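Local coordinates for hypothetical protein PH1789 (Pyrococcus horikoshii, PDB 1WR2) that is of unknown function but belongs to the ATP-grasp family of domains, at residues R7-V12 with K205-E210. Numbering follows the deposited sequence.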
loop_
_atom_site.group_PDB
_atom_site.type_symbol
_atom_site.label_atom_id
_atom_site.label_comp_id
_atom_site.label_asym_id
_atom_site.label_seq_id
_atom_site.Cartn_x
_atom_site.Cartn_y
_atom_site.Cartn_z
ATOM N N ARG A 7 -2.949 10.805 -14.451
ATOM C CA ARG A 7 -4.324 11.282 -14.360
ATOM C C ARG A 7 -4.764 11.344 -12.900
ATOM O O ARG A 7 -5.213 12.384 -12.416
ATOM C CB ARG A 7 -5.248 10.343 -15.136
ATOM C CG ARG A 7 -6.551 10.983 -15.600
ATOM C CD ARG A 7 -7.691 9.986 -15.525
ATOM N NE ARG A 7 -8.147 9.828 -14.146
ATOM C CZ ARG A 7 -8.886 8.814 -13.709
ATOM N NH1 ARG A 7 -9.252 7.851 -14.543
ATOM N NH2 ARG A 7 -9.264 8.768 -12.438
ATOM N N VAL A 8 -4.628 10.221 -12.201
ATOM C CA VAL A 8 -5.009 10.153 -10.799
ATOM C C VAL A 8 -4.189 11.161 -9.999
ATOM O O VAL A 8 -4.718 11.848 -9.125
ATOM C CB VAL A 8 -4.788 8.731 -10.233
ATOM C CG1 VAL A 8 -5.339 8.637 -8.821
ATOM C CG2 VAL A 8 -5.463 7.707 -11.134
ATOM N N ILE A 9 -2.899 11.257 -10.306
ATOM C CA ILE A 9 -2.025 12.199 -9.613
ATOM C C ILE A 9 -2.479 13.644 -9.837
ATOM O O ILE A 9 -2.684 14.396 -8.880
ATOM C CB ILE A 9 -0.559 12.046 -10.078
ATOM C CG1 ILE A 9 0.013 10.722 -9.559
ATOM C CG2 ILE A 9 0.271 13.210 -9.579
ATOM C CD1 ILE A 9 1.421 10.424 -10.031
ATOM N N GLU A 10 -2.634 14.031 -11.099
ATOM C CA GLU A 10 -3.071 15.388 -11.427
ATOM C C GLU A 10 -4.362 15.733 -10.691
ATOM O O GLU A 10 -4.479 16.795 -10.073
ATOM C CB GLU A 10 -3.298 15.529 -12.937
ATOM C CG GLU A 10 -2.033 15.677 -13.775
ATOM C CD GLU A 10 -1.178 16.865 -13.349
ATOM O OE1 GLU A 10 -1.747 17.900 -12.938
ATOM O OE2 GLU A 10 0.065 16.769 -13.438
ATOM N N GLU A 11 -5.326 14.822 -10.765
ATOM C CA GLU A 11 -6.624 15.002 -10.123
ATOM C C GLU A 11 -6.481 15.382 -8.652
ATOM O O GLU A 11 -7.150 16.296 -8.166
ATOM C CB GLU A 11 -7.442 13.715 -10.261
ATOM C CG GLU A 11 -8.882 13.813 -9.773
ATOM C CD GLU A 11 -9.717 12.599 -10.163
ATOM O OE1 GLU A 11 -10.912 12.553 -9.794
ATOM O OE2 GLU A 11 -9.179 11.692 -10.839
ATOM N N VAL A 12 -5.601 14.677 -7.947
ATOM C CA VAL A 12 -5.367 14.937 -6.536
ATOM C C VAL A 12 -4.753 16.317 -6.332
ATOM O O VAL A 12 -5.191 17.083 -5.469
ATOM C CB VAL A 12 -4.423 13.870 -5.930
ATOM C CG1 VAL A 12 -4.086 14.220 -4.496
ATOM C CG2 VAL A 12 -5.087 12.500 -5.997
ATOM N N LYS A 205 9.138 10.817 -11.291
ATOM C CA LYS A 205 10.030 11.504 -10.363
ATOM C C LYS A 205 9.706 12.971 -10.077
ATOM O O LYS A 205 10.034 13.478 -9.002
ATOM C CB LYS A 205 11.494 11.366 -10.802
ATOM C CG LYS A 205 11.822 11.845 -12.197
ATOM C CD LYS A 205 13.329 11.757 -12.415
ATOM C CE LYS A 205 13.701 11.912 -13.881
ATOM N NZ LYS A 205 13.223 10.752 -14.698
ATOM N N ASP A 206 9.059 13.659 -11.011
ATOM C CA ASP A 206 8.717 15.059 -10.768
ATOM C C ASP A 206 7.404 15.187 -10.000
ATOM O O ASP A 206 7.069 16.261 -9.492
ATOM C CB ASP A 206 8.618 15.830 -12.087
ATOM C CG ASP A 206 9.974 16.086 -12.710
ATOM O OD1 ASP A 206 10.845 16.653 -12.018
ATOM O OD2 ASP A 206 10.167 15.720 -13.889
ATOM N N TYR A 207 6.671 14.082 -9.909
ATOM C CA TYR A 207 5.391 14.062 -9.212
ATOM C C TYR A 207 5.466 13.587 -7.766
ATOM O O TYR A 207 4.960 14.247 -6.855
ATOM C CB TYR A 207 4.404 13.156 -9.949
ATOM C CG TYR A 207 3.981 13.657 -11.306
ATOM C CD1 TYR A 207 3.185 14.796 -11.436
ATOM C CD2 TYR A 207 4.373 12.990 -12.465
ATOM C CE1 TYR A 207 2.789 15.255 -12.687
ATOM C CE2 TYR A 207 3.984 13.442 -13.720
ATOM C CZ TYR A 207 3.193 14.572 -13.824
ATOM O OH TYR A 207 2.808 15.017 -15.068
ATOM N N ILE A 208 6.095 12.432 -7.572
ATOM C CA ILE A 208 6.204 11.802 -6.259
ATOM C C ILE A 208 7.386 12.221 -5.383
ATOM O O ILE A 208 8.541 12.197 -5.809
ATOM C CB ILE A 208 6.232 10.267 -6.427
ATOM C CG1 ILE A 208 5.006 9.830 -7.226
ATOM C CG2 ILE A 208 6.282 9.571 -5.060
ATOM C CD1 ILE A 208 5.103 8.426 -7.774
ATOM N N LYS A 209 7.079 12.611 -4.150
ATOM C CA LYS A 209 8.103 12.999 -3.184
ATOM C C LYS A 209 8.563 11.719 -2.490
ATOM O O LYS A 209 9.760 11.421 -2.429
ATOM C CB LYS A 209 7.516 13.967 -2.159
ATOM C CG LYS A 209 8.481 14.433 -1.084
ATOM C CD LYS A 209 7.784 15.421 -0.142
ATOM C CE LYS A 209 8.730 15.981 0.915
ATOM N NZ LYS A 209 9.221 14.919 1.831
ATOM N N GLU A 210 7.600 10.962 -1.965
ATOM C CA GLU A 210 7.903 9.708 -1.289
ATOM C C GLU A 210 6.712 8.758 -1.301
ATOM O O GLU A 210 5.582 9.158 -1.568
ATOM C CB GLU A 210 8.364 9.971 0.151
ATOM C CG GLU A 210 7.470 10.904 0.942
ATOM C CD GLU A 210 8.031 11.222 2.311
ATOM O OE1 GLU A 210 9.192 11.680 2.396
ATOM O OE2 GLU A 210 7.309 11.019 3.305
#
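The CG of Y207 stands anti to its own carbonyl carbon (chi1 -67°), and this carries the ring across to the helix of R7-V12. In I9 the CG2 branch lies anti to the backbone N, and this methyl meets the ring. CG2 lies 3.8 Å from CD1 of Y207, and its approach is oblique. The other branch of I9 ends at CD1, which rests 4.0 Å from CB of Y207. The I9 side chain thus crosses the tyrosine at a slant and touches both its CB and the near part of the ring. E10 makes the second touch. Its carboxylate reaches the ring edge. OE2 lies near the ring plane, 3.2 Å from CE1 of Y207, where the slightly positive C-H edge probably suits a carboxylate oxygen. The carboxylate and ring planes are 77° apart. I9 is buried and E10 is exposed, and Y207, which touches both, is partly exposed. M1 also touches Y207. The contact sets helix 3-14 against the residue that leads into strand 208-218. I9 also packs on L204, just after helix 187-203, and on L234 of the adjacent strand 225-234.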